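Side-chain contacts in putative modification methylase (Thermus thermophilus, PDB 2ZIG), which probably methylates DNA, transferring a methyl group from S-adenosyl-L-methionine to the N4 amino group of cytosine: residues I134-H139 with P219-L224; V94-D99 with E226-M231; D237-P242 with G247-A252; T46-W51 with F113-D118; V41-T46 with M231-G236. All coordinates share one frame; numbering follows the deposited sequence.

All five contacts belong to one Rossmann-like methyltransferase domain built on a mixed sheet. Helix 222-232 takes part in three: its start in contact 1, its middle in contact 2 and its end in contact 5, with the centres of contacts 1 and 2 about 8 Å apart. Strands 91-97, 41-46 and 238-241 are sheet neighbours, so contacts 2, 5 and 3 follow one another. Along the chain contacts 4, 1 and 3 come in series, and contacts 4, 1 and 2 fall within the span from 41-46 to 231-236 that contact 5 joins. The SPPY sequence of contact 4 precedes the cofactor-binding loop flanking contact 3, a permuted motif order known in amino-methyltransferases.

Contact 1 (I134-H139 with P219-L224); sequences IIWHKH and PFPLEL
W136, near the end of strand 129-137, second from one edge of the sheet, and L224, in the first turn of helix 222-232, make the closest backbone approach of the two segments, 9.0 Å between their CA atoms. The contact packs this helix start against the sheet of the Rossmann-like methyltransferase domain, and the indole of W136 carries most of it. Swung to the side opposite its backbone N (chi1 175°), the W136 ring reaches across to the loop that leads into the helix. L224 sends CD1 over the centre of the six-membered ring of W136, 3.5 Å from its centroid and 13° off the normal, a CH-pi contact. P221, the N-cap residue, meets the far end of the indole obliquely, its CD 3.5 Å from W136 CH2. The carbonyl oxygen of P219 lies near the ring plane at the edge, P219 O being 4.0 Å from W136 CZ3, and F220 adds its CB before turning its ring towards T248, a residue of the S-adenosyl-L-methionine site. The polar edge of the indole is satisfied by a hydrogen bond from NE1 to I208 O. H137, the last strand residue, is the centre of an inverse gamma turn. On the face of the W136 ring opposite L224 CD1 lies K138 CG, 3.5 Å above the plane and nearer its margin than its centre.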
# COMPACT_ATOMS: atom_id res chain seq x y z
N ILE B 134 4.99 2.45 -6.20
CA ILE B 134 5.23 1.49 -7.26
C ILE B 134 5.28 0.15 -6.51
O ILE B 134 5.86 0.05 -5.42
CB ILE B 134 6.57 1.74 -7.98
CG1 ILE B 134 6.43 2.94 -8.93
CG2 ILE B 134 6.98 0.50 -8.77
CD1 ILE B 134 7.73 3.37 -9.59
N ILE B 135 4.63 -0.86 -7.08
CA ILE B 135 4.59 -2.18 -6.47
C ILE B 135 5.75 -3.01 -6.99
O ILE B 135 5.85 -3.28 -8.18
CB ILE B 135 3.29 -2.94 -6.80
CG1 ILE B 135 2.08 -2.16 -6.27
CG2 ILE B 135 3.33 -4.35 -6.18
CD1 ILE B 135 2.24 -1.71 -4.83
N TRP B 136 6.63 -3.43 -6.09
CA TRP B 136 7.74 -4.26 -6.51
C TRP B 136 7.34 -5.71 -6.35
O TRP B 136 7.33 -6.24 -5.24
CB TRP B 136 8.97 -3.96 -5.66
CG TRP B 136 10.12 -4.88 -5.95
CD1 TRP B 136 10.41 -5.49 -7.15
CD2 TRP B 136 11.18 -5.23 -5.06
NE1 TRP B 136 11.58 -6.20 -7.05
CE2 TRP B 136 12.08 -6.06 -5.77
CE3 TRP B 136 11.47 -4.92 -3.72
CZ2 TRP B 136 13.23 -6.59 -5.19
CZ3 TRP B 136 12.62 -5.45 -3.14
CH2 TRP B 136 13.48 -6.27 -3.88
N HIS B 137 7.01 -6.37 -7.46
CA HIS B 137 6.65 -7.77 -7.41
C HIS B 137 7.97 -8.52 -7.31
O HIS B 137 8.59 -8.87 -8.31
CB HIS B 137 5.87 -8.19 -8.66
CG HIS B 137 5.10 -9.46 -8.48
ND1 HIS B 137 4.30 -9.99 -9.47
CD2 HIS B 137 5.00 -10.30 -7.43
CE1 HIS B 137 3.74 -11.10 -9.02
NE2 HIS B 137 4.15 -11.31 -7.79
N LYS B 138 8.38 -8.69 -6.07
CA LYS B 138 9.63 -9.32 -5.68
C LYS B 138 9.67 -10.80 -6.04
O LYS B 138 10.55 -11.24 -6.78
CB LYS B 138 9.79 -9.15 -4.16
CG LYS B 138 11.20 -9.11 -3.61
CD LYS B 138 11.14 -8.90 -2.10
CE LYS B 138 12.53 -8.83 -1.46
NZ LYS B 138 13.30 -10.10 -1.57
N HIS B 139 8.70 -11.55 -5.52
CA HIS B 139 8.63 -12.99 -5.74
C HIS B 139 7.46 -13.38 -6.63
O HIS B 139 6.33 -13.52 -6.16
CB HIS B 139 8.51 -13.71 -4.40
CG HIS B 139 9.55 -13.29 -3.40
ND1 HIS B 139 9.23 -12.73 -2.18
CD2 HIS B 139 10.90 -13.35 -3.44
CE1 HIS B 139 10.35 -12.46 -1.52
NE2 HIS B 139 11.37 -12.83 -2.26
N PRO B 219 18.72 -4.75 1.22
CA PRO B 219 17.26 -4.91 1.19
C PRO B 219 16.68 -4.86 -0.23
O PRO B 219 15.53 -5.22 -0.45
CB PRO B 219 16.76 -3.76 2.07
CG PRO B 219 17.79 -2.70 1.83
CD PRO B 219 19.09 -3.48 1.87
N PHE B 220 17.49 -4.41 -1.18
CA PHE B 220 17.04 -4.36 -2.57
C PHE B 220 18.19 -4.39 -3.56
O PHE B 220 19.29 -3.94 -3.27
CB PHE B 220 16.13 -3.14 -2.80
CG PHE B 220 16.74 -1.83 -2.42
CD1 PHE B 220 17.73 -1.25 -3.21
CD2 PHE B 220 16.31 -1.15 -1.29
CE1 PHE B 220 18.28 -0.01 -2.87
CE2 PHE B 220 16.85 0.09 -0.94
CZ PHE B 220 17.84 0.66 -1.73
N PRO B 221 17.94 -4.96 -4.75
CA PRO B 221 18.94 -5.07 -5.82
C PRO B 221 19.44 -3.72 -6.31
O PRO B 221 18.72 -2.72 -6.26
CB PRO B 221 18.19 -5.82 -6.92
CG PRO B 221 17.21 -6.64 -6.16
CD PRO B 221 16.71 -5.66 -5.14
N LEU B 222 20.67 -3.72 -6.81
CA LEU B 222 21.27 -2.51 -7.34
C LEU B 222 20.37 -2.00 -8.47
O LEU B 222 20.07 -0.81 -8.57
CB LEU B 222 22.66 -2.81 -7.88
CG LEU B 222 23.74 -1.73 -7.80
CD1 LEU B 222 24.76 -2.01 -8.90
CD2 LEU B 222 23.16 -0.34 -7.98
N GLU B 223 19.93 -2.92 -9.33
CA GLU B 223 19.09 -2.54 -10.45
C GLU B 223 17.86 -1.74 -10.07
O GLU B 223 17.46 -0.82 -10.78
CB GLU B 223 18.68 -3.78 -11.25
CG GLU B 223 17.66 -3.47 -12.32
CD GLU B 223 17.48 -4.60 -13.30
OE1 GLU B 223 17.37 -5.77 -12.86
OE2 GLU B 223 17.43 -4.32 -14.52
N LEU B 224 17.25 -2.10 -8.95
CA LEU B 224 16.06 -1.39 -8.49
C LEU B 224 16.46 0.03 -8.08
O LEU B 224 15.74 1.00 -8.33
CB LEU B 224 15.44 -2.14 -7.31
CG LEU B 224 14.09 -1.68 -6.75
CD1 LEU B 224 13.49 -2.79 -5.91
CD2 LEU B 224 14.26 -0.44 -5.90

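Contact 2 (V94-D99 with E226-M231); sequences VIVVGD and ERLVRM
The backbone N of V94 bonds to V44 O, a sheet bond that fixes the strand whose V94 and V96 side chains receive L228 of helix 222-232. This is a helix packed on one face of the sheet in an alpha/beta Rossmann-like sandwich; I95 points to the other face, where it touches I119 of helix 115-125. The contact itself is wholly apolar and buried. L228, with CG beside its backbone N and anti to the carbonyl carbon (chi1 -67°), brings both methyls down onto the strand. Its CD1 lies 4.0 Å from V94 CG1 and more loosely 4.4 Å from V96 CG2, while L228 CD2 approaches V94 CG1 at 4.2 Å. Of the two branches of V94, CG1 is thus the one that meets the leucine. The two side chains run aslant to each other instead of abutting end on. Polar groups of the helix turn elsewhere: R227 makes a salt bridge with D207 and a cation-pi contact with W205, and E226 makes a salt bridge with R255. Neighbouring apolar groups extend the same layer across the sheet. The other branch of V94, CG2, packs on CD1 of L43 in the adjacent strand 41-46, and L228 reaches that strand too, its CD1 touching CG1 of V45.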
# COMPACT_ATOMS: atom_id res chain seq x y z
N VAL B 94 11.98 8.43 -1.53
CA VAL B 94 11.48 7.15 -2.02
C VAL B 94 11.84 6.11 -0.97
O VAL B 94 13.01 5.98 -0.59
CB VAL B 94 12.16 6.76 -3.36
CG1 VAL B 94 11.55 5.48 -3.91
CG2 VAL B 94 11.99 7.88 -4.37
N ILE B 95 10.85 5.37 -0.49
CA ILE B 95 11.08 4.36 0.54
C ILE B 95 10.64 2.96 0.11
O ILE B 95 9.46 2.71 -0.15
CB ILE B 95 10.33 4.75 1.84
CG1 ILE B 95 10.69 6.19 2.23
CG2 ILE B 95 10.71 3.81 2.95
CD1 ILE B 95 9.88 6.75 3.39
N VAL B 96 11.61 2.05 0.03
CA VAL B 96 11.33 0.67 -0.36
C VAL B 96 11.04 -0.08 0.93
O VAL B 96 11.93 -0.31 1.75
CB VAL B 96 12.54 0.05 -1.08
CG1 VAL B 96 12.23 -1.38 -1.49
CG2 VAL B 96 12.91 0.91 -2.29
N VAL B 97 9.77 -0.44 1.11
CA VAL B 97 9.31 -1.11 2.32
C VAL B 97 8.49 -2.36 2.07
O VAL B 97 7.56 -2.34 1.27
CB VAL B 97 8.36 -0.22 3.17
CG1 VAL B 97 8.50 -0.56 4.62
CG2 VAL B 97 8.61 1.24 2.89
N GLY B 98 8.82 -3.44 2.78
CA GLY B 98 8.06 -4.67 2.68
C GLY B 98 7.32 -4.77 4.00
O GLY B 98 7.90 -4.47 5.05
N ASP B 99 6.04 -5.16 4.00
CA ASP B 99 5.34 -5.25 5.26
C ASP B 99 5.83 -6.44 6.09
O ASP B 99 6.05 -7.54 5.57
CB ASP B 99 3.82 -5.29 5.03
CG ASP B 99 3.28 -3.93 4.61
OD1 ASP B 99 4.08 -2.97 4.65
OD2 ASP B 99 2.09 -3.78 4.27
N GLU B 226 19.15 1.71 -9.22
CA GLU B 226 19.57 2.45 -10.41
C GLU B 226 18.37 2.99 -11.17
O GLU B 226 18.41 4.09 -11.70
CB GLU B 226 20.42 1.57 -11.32
CG GLU B 226 21.74 1.18 -10.71
CD GLU B 226 22.53 0.24 -11.59
OE1 GLU B 226 21.94 -0.75 -12.07
OE2 GLU B 226 23.74 0.48 -11.80
N ARG B 227 17.31 2.20 -11.23
CA ARG B 227 16.10 2.60 -11.93
C ARG B 227 15.50 3.84 -11.26
O ARG B 227 15.10 4.79 -11.93
CB ARG B 227 15.12 1.42 -11.92
CG ARG B 227 13.93 1.56 -12.85
CD ARG B 227 13.14 0.24 -12.94
NE ARG B 227 13.82 -0.80 -13.73
CZ ARG B 227 13.26 -1.95 -14.08
NH1 ARG B 227 12.01 -2.25 -13.71
NH2 ARG B 227 13.94 -2.81 -14.84
N LEU B 228 15.46 3.85 -9.93
CA LEU B 228 14.90 4.98 -9.20
C LEU B 228 15.74 6.24 -9.39
O LEU B 228 15.20 7.32 -9.64
CB LEU B 228 14.77 4.63 -7.71
CG LEU B 228 13.73 3.53 -7.45
CD1 LEU B 228 13.83 3.01 -6.00
CD2 LEU B 228 12.33 4.08 -7.74
N VAL B 229 17.06 6.10 -9.30
CA VAL B 229 17.95 7.24 -9.50
C VAL B 229 17.70 7.86 -10.88
O VAL B 229 17.51 9.07 -11.00
CB VAL B 229 19.43 6.83 -9.39
CG1 VAL B 229 20.33 7.99 -9.82
CG2 VAL B 229 19.77 6.43 -7.97
N ARG B 230 17.67 7.02 -11.91
CA ARG B 230 17.45 7.50 -13.28
C ARG B 230 16.10 8.16 -13.48
O ARG B 230 15.96 9.06 -14.30
CB ARG B 230 17.61 6.36 -14.28
CG ARG B 230 18.98 5.70 -14.24
CD ARG B 230 19.08 4.63 -15.30
NE ARG B 230 18.86 5.20 -16.63
CZ ARG B 230 18.64 4.47 -17.72
NH1 ARG B 230 18.60 3.15 -17.64
NH2 ARG B 230 18.46 5.08 -18.89
N MET B 231 15.11 7.72 -12.71
CA MET B 231 13.76 8.25 -12.83
C MET B 231 13.48 9.51 -12.02
O MET B 231 12.67 10.34 -12.43
CB MET B 231 12.72 7.22 -12.40
CG MET B 231 12.64 5.96 -13.23
SD MET B 231 11.65 4.75 -12.31
CE MET B 231 9.96 5.52 -12.40

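Contact 3 (D237-P242 with G247-A252); sequences DVVLDP and GTTLIA
D241 turns its carboxylate away from its own backbone N (chi1 -173°), while T249 holds its hydroxyl beside the backbone N (chi1 -55°), and these two torsions bring OD2 and OG1 within bonding distance. T249 OG1 donates to D241 OD2 at 2.7 Å. The donor approaches on the anti side of the carboxylate, 26° out of its plane. A water bridges the same two residues, donating to D241 OD2 at 2.6 Å and accepting from T249 N at 2.9 Å. OD2 thus receives both the side chain of T249 directly and its main-chain N-H through the water. The other oxygen, OD1, is engaged by T46 OG1 on the neighbouring strand and by F243 N in the loop that follows, so the whole carboxylate is held in place. V45 O is a weak, secondary acceptor for the T249 hydroxyl, whose main acceptor is D241 OD2.

Around the polar core the packing is apolar. The methyl CG2 of T249 lies 3.9 Å from V239 CG1, and L250 brings CD1 to 4.2 Å from D241 CB. Strand 238-241 and helix 248-255 run nearly antiparallel, their segment axes 8.1 Å apart at closest approach, as expected for the first half of a beta-alpha-beta unit. The short loop between them enters the helix through G247, whose positive phi suits glycine. T246 and T248 bind S-adenosyl-L-methionine, and the DPFAGTG sequence corresponds to the cofactor-binding motif of this family. By tying strand end to helix start, the D241 bonds probably fix the shape of the loop that receives the cofactor.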
# COMPACT_ATOMS: atom_id res chain seq x y z
N ASP B 237 22.92 15.60 -9.62
CA ASP B 237 22.13 15.75 -8.39
C ASP B 237 22.73 14.96 -7.23
O ASP B 237 23.57 14.08 -7.43
CB ASP B 237 20.69 15.25 -8.58
CG ASP B 237 19.85 16.16 -9.45
OD1 ASP B 237 20.28 17.30 -9.75
OD2 ASP B 237 18.74 15.73 -9.82
N VAL B 238 22.27 15.29 -6.02
CA VAL B 238 22.72 14.62 -4.81
C VAL B 238 21.67 13.58 -4.41
O VAL B 238 20.50 13.92 -4.21
CB VAL B 238 22.88 15.62 -3.64
CG1 VAL B 238 23.33 14.88 -2.38
CG2 VAL B 238 23.89 16.71 -4.01
N VAL B 239 22.09 12.33 -4.31
CA VAL B 239 21.20 11.24 -3.93
C VAL B 239 21.60 10.78 -2.53
O VAL B 239 22.75 10.44 -2.28
CB VAL B 239 21.32 10.04 -4.91
CG1 VAL B 239 20.45 8.88 -4.44
CG2 VAL B 239 20.90 10.48 -6.31
N LEU B 240 20.62 10.77 -1.63
CA LEU B 240 20.88 10.38 -0.25
C LEU B 240 20.16 9.13 0.23
O LEU B 240 19.00 8.92 -0.10
CB LEU B 240 20.51 11.53 0.68
CG LEU B 240 20.41 11.15 2.17
CD1 LEU B 240 21.78 10.75 2.69
CD2 LEU B 240 19.86 12.32 2.95
N ASP B 241 20.87 8.32 1.00
CA ASP B 241 20.29 7.12 1.61
C ASP B 241 20.70 7.21 3.09
O ASP B 241 21.87 7.03 3.43
CB ASP B 241 20.87 5.84 1.00
CG ASP B 241 20.16 4.59 1.51
OD1 ASP B 241 19.63 4.62 2.63
OD2 ASP B 241 20.15 3.56 0.79
N PRO B 242 19.74 7.52 3.98
CA PRO B 242 19.95 7.65 5.43
C PRO B 242 20.28 6.33 6.14
O PRO B 242 20.78 6.33 7.27
CB PRO B 242 18.61 8.21 5.93
CG PRO B 242 18.01 8.84 4.72
CD PRO B 242 18.36 7.88 3.63
N GLY B 247 25.61 0.12 1.05
CA GLY B 247 25.67 1.15 0.02
C GLY B 247 25.05 0.96 -1.35
O GLY B 247 25.46 1.62 -2.30
N THR B 248 24.06 0.08 -1.46
CA THR B 248 23.40 -0.17 -2.73
C THR B 248 23.01 1.14 -3.42
O THR B 248 23.33 1.36 -4.60
CB THR B 248 22.12 -1.00 -2.54
OG1 THR B 248 22.43 -2.17 -1.78
CG2 THR B 248 21.55 -1.43 -3.89
N THR B 249 22.35 2.02 -2.68
CA THR B 249 21.91 3.29 -3.25
C THR B 249 23.06 4.21 -3.64
O THR B 249 22.99 4.89 -4.66
CB THR B 249 20.99 4.03 -2.28
OG1 THR B 249 19.90 3.17 -1.92
CG2 THR B 249 20.45 5.30 -2.93
N LEU B 250 24.11 4.25 -2.83
CA LEU B 250 25.27 5.08 -3.12
C LEU B 250 25.88 4.58 -4.43
O LEU B 250 26.25 5.36 -5.29
CB LEU B 250 26.30 4.96 -1.99
CG LEU B 250 26.17 5.77 -0.69
CD1 LEU B 250 24.76 6.27 -0.47
CD2 LEU B 250 26.63 4.91 0.47
N ILE B 251 25.98 3.27 -4.56
CA ILE B 251 26.55 2.65 -5.76
C ILE B 251 25.71 2.96 -7.00
O ILE B 251 26.25 3.34 -8.03
CB ILE B 251 26.65 1.13 -5.56
CG1 ILE B 251 27.69 0.84 -4.47
CG2 ILE B 251 27.02 0.44 -6.86
CD1 ILE B 251 27.80 -0.62 -4.10
N ALA B 252 24.39 2.79 -6.88
CA ALA B 252 23.48 3.07 -7.99
C ALA B 252 23.61 4.53 -8.40
O ALA B 252 23.64 4.84 -9.58
CB ALA B 252 22.04 2.78 -7.57
O HOH W 1 22.35 2.38 0.18

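Contact 4 (T46-W51 with F113-D118); sequences TSPPYW and FPLHAD
L115, in the first turn of helix 115-125, meets P48 on one hand and Y50 on the other, and the two halves of this contact differ in burial and order more than in distance, for both direct approaches are long. The firm half is buried. P48 sets off toward the leucine, and its CG lies 4.4 Å from L115 CD1. Surrounding side chains complete the packing: V97 touches both residues, I95 and L76 bear on P48, and L73 of helix 66-86 on L115. The two residues are probably held mainly by this common core. L115 adopts a first torsion of -131°, away from any staggered position, in directing CD1 towards the loop.

The loose half lies at the rim. Y50, its ring carried to the far side of CB from the backbone N (chi1 -169°), brings CD1 to 4.3 Å from the same L115 CD1, at an oblique angle to the ring. It is partly exposed and poorly ordered, although F72 meets its ring edge-to-face. On its other side the helix start faces the dimer interface, where H116 meets H116 of the second subunit and D118 makes a salt bridge with R124 of that subunit. The chain turns twice in this region, through inverse gamma turns centred on P49 and P114. The loop carries the sequence SPPY, a form of the (D/N/S)PP(Y/F) motif of amino-methyltransferases that is common among N4-cytosine enzymes and in relatives helps to line the target-base pocket.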
# COMPACT_ATOMS: atom_id res chain seq x y z
N THR B 46 15.78 4.77 -0.00
CA THR B 46 16.22 3.99 1.14
C THR B 46 15.20 2.97 1.61
O THR B 46 14.05 2.96 1.19
CB THR B 46 16.55 4.93 2.33
OG1 THR B 46 17.11 4.16 3.40
CG2 THR B 46 15.29 5.63 2.83
N SER B 47 15.66 2.10 2.50
CA SER B 47 14.83 1.07 3.08
C SER B 47 14.99 1.19 4.59
O SER B 47 16.11 1.24 5.10
CB SER B 47 15.31 -0.31 2.61
OG SER B 47 14.44 -1.33 3.05
N PRO B 48 13.87 1.26 5.32
CA PRO B 48 13.96 1.38 6.78
C PRO B 48 14.69 0.17 7.36
O PRO B 48 14.47 -0.96 6.95
CB PRO B 48 12.49 1.46 7.21
CG PRO B 48 11.77 0.70 6.13
CD PRO B 48 12.47 1.15 4.87
N PRO B 49 15.60 0.41 8.32
CA PRO B 49 16.37 -0.67 8.94
C PRO B 49 15.49 -1.48 9.87
O PRO B 49 15.62 -1.38 11.09
CB PRO B 49 17.44 0.09 9.70
CG PRO B 49 16.68 1.29 10.19
CD PRO B 49 15.89 1.70 8.96
N TYR B 50 14.59 -2.28 9.32
CA TYR B 50 13.71 -3.04 10.20
C TYR B 50 14.42 -4.08 11.05
O TYR B 50 14.01 -4.33 12.18
CB TYR B 50 12.58 -3.73 9.42
CG TYR B 50 11.54 -4.28 10.38
CD1 TYR B 50 10.68 -3.42 11.05
CD2 TYR B 50 11.49 -5.64 10.68
CE1 TYR B 50 9.78 -3.90 12.01
CE2 TYR B 50 10.60 -6.13 11.64
CZ TYR B 50 9.75 -5.25 12.29
OH TYR B 50 8.86 -5.73 13.23
N TRP B 51 15.47 -4.69 10.52
CA TRP B 51 16.20 -5.69 11.29
C TRP B 51 16.64 -5.09 12.63
O TRP B 51 17.02 -5.81 13.55
CB TRP B 51 17.42 -6.19 10.51
CG TRP B 51 18.44 -5.13 10.25
CD1 TRP B 51 18.37 -4.13 9.33
CD2 TRP B 51 19.67 -4.95 10.95
NE1 TRP B 51 19.48 -3.33 9.42
CE2 TRP B 51 20.30 -3.81 10.41
CE3 TRP B 51 20.30 -5.65 12.00
CZ2 TRP B 51 21.54 -3.35 10.87
CZ3 TRP B 51 21.54 -5.18 12.46
CH2 TRP B 51 22.14 -4.04 11.89
N PHE B 113 2.26 -6.52 10.10
CA PHE B 113 2.30 -5.12 10.46
C PHE B 113 2.33 -4.35 9.15
O PHE B 113 3.20 -4.58 8.32
CB PHE B 113 3.55 -4.81 11.30
CG PHE B 113 3.32 -4.93 12.79
CD1 PHE B 113 2.46 -4.04 13.44
CD2 PHE B 113 3.92 -5.94 13.52
CE1 PHE B 113 2.21 -4.18 14.80
CE2 PHE B 113 3.67 -6.08 14.89
CZ PHE B 113 2.81 -5.20 15.53
N PRO B 114 1.35 -3.46 8.92
CA PRO B 114 1.26 -2.66 7.69
C PRO B 114 2.28 -1.51 7.66
O PRO B 114 1.91 -0.34 7.54
CB PRO B 114 -0.18 -2.15 7.72
CG PRO B 114 -0.40 -1.91 9.18
CD PRO B 114 0.22 -3.15 9.83
N LEU B 115 3.55 -1.86 7.75
CA LEU B 115 4.64 -0.89 7.76
C LEU B 115 4.55 0.21 6.70
O LEU B 115 4.69 1.39 7.01
CB LEU B 115 5.98 -1.60 7.60
CG LEU B 115 7.12 -1.26 8.56
CD1 LEU B 115 8.44 -1.64 7.90
CD2 LEU B 115 7.11 0.22 8.93
N HIS B 116 4.32 -0.18 5.45
CA HIS B 116 4.26 0.78 4.36
C HIS B 116 3.12 1.79 4.57
O HIS B 116 3.26 2.97 4.25
CB HIS B 116 4.08 0.08 3.01
CG HIS B 116 2.65 -0.20 2.66
ND1 HIS B 116 1.95 -1.27 3.18
CD2 HIS B 116 1.78 0.48 1.87
CE1 HIS B 116 0.71 -1.24 2.73
NE2 HIS B 116 0.58 -0.19 1.94
N ALA B 117 2.00 1.31 5.10
CA ALA B 117 0.85 2.18 5.32
C ALA B 117 1.11 3.15 6.47
O ALA B 117 0.72 4.32 6.40
CB ALA B 117 -0.39 1.34 5.60
N ASP B 118 1.74 2.67 7.53
CA ASP B 118 2.05 3.52 8.68
C ASP B 118 3.02 4.60 8.24
O ASP B 118 2.92 5.75 8.67
CB ASP B 118 2.66 2.69 9.82
CG ASP B 118 1.59 2.03 10.68
OD1 ASP B 118 0.76 2.77 11.24
OD2 ASP B 118 1.59 0.79 10.81

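Contact 5 (V41-T46 with M231-G236); sequences VHLVVT and MFSFVG
L43 and F232 touch mainly through the leucine methyls: L43 CD2 lies 3.5 Å from the backbone O of F232, and L43 CD1 is 4.0 Å from F232 CB. L43 CD2 also rests against S233 CB at 3.9 Å. These approaches follow from the first torsion of L43 (chi1 168°), which leads the branches out from the sheet to the place where helix 222-232 runs out into loop. A water bridges the backbones alongside, donating to H42 O at 2.9 Å and to F232 O at 2.8 Å.

One shell further out, the partners are held by their own neighbours. Strand bonds to V238 and L240 fix the backbone of L43, while R92 and V94 flank its side chain. S233 turns OG back to bond V229 O in the preceding helical turn, leaving CB to face L43, and S233 O accepts from R258. The F232 ring has M231 CB over one face, and F232 packs on G160 of the second subunit. F232 O, though flanked by the methyls of L43, thus finds a polar partner in the water, so its burial beside L43 need not cost it hydrogen bonding.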
# COMPACT_ATOMS: atom_id res chain seq x y z
N VAL B 41 19.54 18.41 -0.85
CA VAL B 41 19.40 17.06 -1.40
C VAL B 41 18.27 16.98 -2.41
O VAL B 41 17.19 17.52 -2.20
CB VAL B 41 19.15 16.03 -0.27
CG1 VAL B 41 18.83 14.67 -0.86
CG2 VAL B 41 20.38 15.94 0.62
N HIS B 42 18.53 16.29 -3.52
CA HIS B 42 17.54 16.18 -4.59
C HIS B 42 16.64 14.95 -4.54
O HIS B 42 15.47 15.02 -4.89
CB HIS B 42 18.25 16.23 -5.94
CG HIS B 42 19.17 17.40 -6.08
ND1 HIS B 42 18.71 18.70 -6.16
CD2 HIS B 42 20.52 17.47 -6.09
CE1 HIS B 42 19.74 19.52 -6.21
NE2 HIS B 42 20.85 18.81 -6.16
N LEU B 43 17.20 13.83 -4.11
CA LEU B 43 16.46 12.58 -4.04
C LEU B 43 16.98 11.69 -2.93
O LEU B 43 18.17 11.67 -2.67
CB LEU B 43 16.59 11.82 -5.36
CG LEU B 43 16.12 10.36 -5.40
CD1 LEU B 43 14.62 10.30 -5.19
CD2 LEU B 43 16.49 9.72 -6.74
N VAL B 44 16.07 10.96 -2.30
CA VAL B 44 16.44 10.02 -1.25
C VAL B 44 15.84 8.64 -1.60
O VAL B 44 14.65 8.51 -1.87
CB VAL B 44 15.88 10.45 0.12
CG1 VAL B 44 16.24 9.41 1.18
CG2 VAL B 44 16.41 11.82 0.51
N VAL B 45 16.68 7.61 -1.61
CA VAL B 45 16.19 6.26 -1.86
C VAL B 45 16.69 5.45 -0.69
O VAL B 45 17.89 5.44 -0.40
CB VAL B 45 16.75 5.68 -3.16
CG1 VAL B 45 16.27 4.22 -3.34
CG2 VAL B 45 16.31 6.53 -4.34
N THR B 46 15.78 4.77 -0.00
CA THR B 46 16.22 3.99 1.14
C THR B 46 15.20 2.97 1.61
O THR B 46 14.05 2.96 1.19
CB THR B 46 16.55 4.93 2.33
OG1 THR B 46 17.11 4.16 3.40
CG2 THR B 46 15.29 5.63 2.83
N MET B 231 15.11 7.72 -12.71
CA MET B 231 13.76 8.25 -12.83
C MET B 231 13.48 9.51 -12.02
O MET B 231 12.67 10.34 -12.43
CB MET B 231 12.72 7.22 -12.40
CG MET B 231 12.64 5.96 -13.23
SD MET B 231 11.65 4.75 -12.31
CE MET B 231 9.96 5.52 -12.40
N PHE B 232 14.14 9.67 -10.89
CA PHE B 232 13.84 10.80 -10.05
C PHE B 232 14.97 11.71 -9.62
O PHE B 232 14.93 12.25 -8.52
CB PHE B 232 13.04 10.31 -8.84
CG PHE B 232 11.78 9.58 -9.22
CD1 PHE B 232 10.72 10.27 -9.83
CD2 PHE B 232 11.66 8.21 -9.02
CE1 PHE B 232 9.56 9.59 -10.24
CE2 PHE B 232 10.51 7.52 -9.43
CZ PHE B 232 9.46 8.22 -10.04
N SER B 233 15.97 11.87 -10.48
CA SER B 233 17.09 12.77 -10.22
C SER B 233 17.76 13.02 -11.56
O SER B 233 17.50 12.31 -12.52
CB SER B 233 18.11 12.15 -9.25
OG SER B 233 18.91 11.18 -9.90
N PHE B 234 18.62 14.03 -11.62
CA PHE B 234 19.34 14.38 -12.84
C PHE B 234 20.83 14.15 -12.61
O PHE B 234 21.30 14.16 -11.47
CB PHE B 234 19.12 15.85 -13.20
CG PHE B 234 17.72 16.16 -13.65
CD1 PHE B 234 17.32 15.88 -14.95
CD2 PHE B 234 16.80 16.72 -12.76
CE1 PHE B 234 16.02 16.15 -15.37
CE2 PHE B 234 15.50 17.00 -13.17
CZ PHE B 234 15.11 16.71 -14.48
N VAL B 235 21.57 13.95 -13.69
CA VAL B 235 23.01 13.77 -13.58
C VAL B 235 23.51 14.97 -12.76
O VAL B 235 23.05 16.09 -12.96
CB VAL B 235 23.69 13.78 -14.97
CG1 VAL B 235 25.19 13.70 -14.82
CG2 VAL B 235 23.20 12.61 -15.80
N GLY B 236 24.43 14.73 -11.83
CA GLY B 236 24.92 15.82 -11.01
C GLY B 236 24.17 16.04 -9.70
O GLY B 236 24.73 16.63 -8.77
O HOH W 2 13.61 13.85 -6.71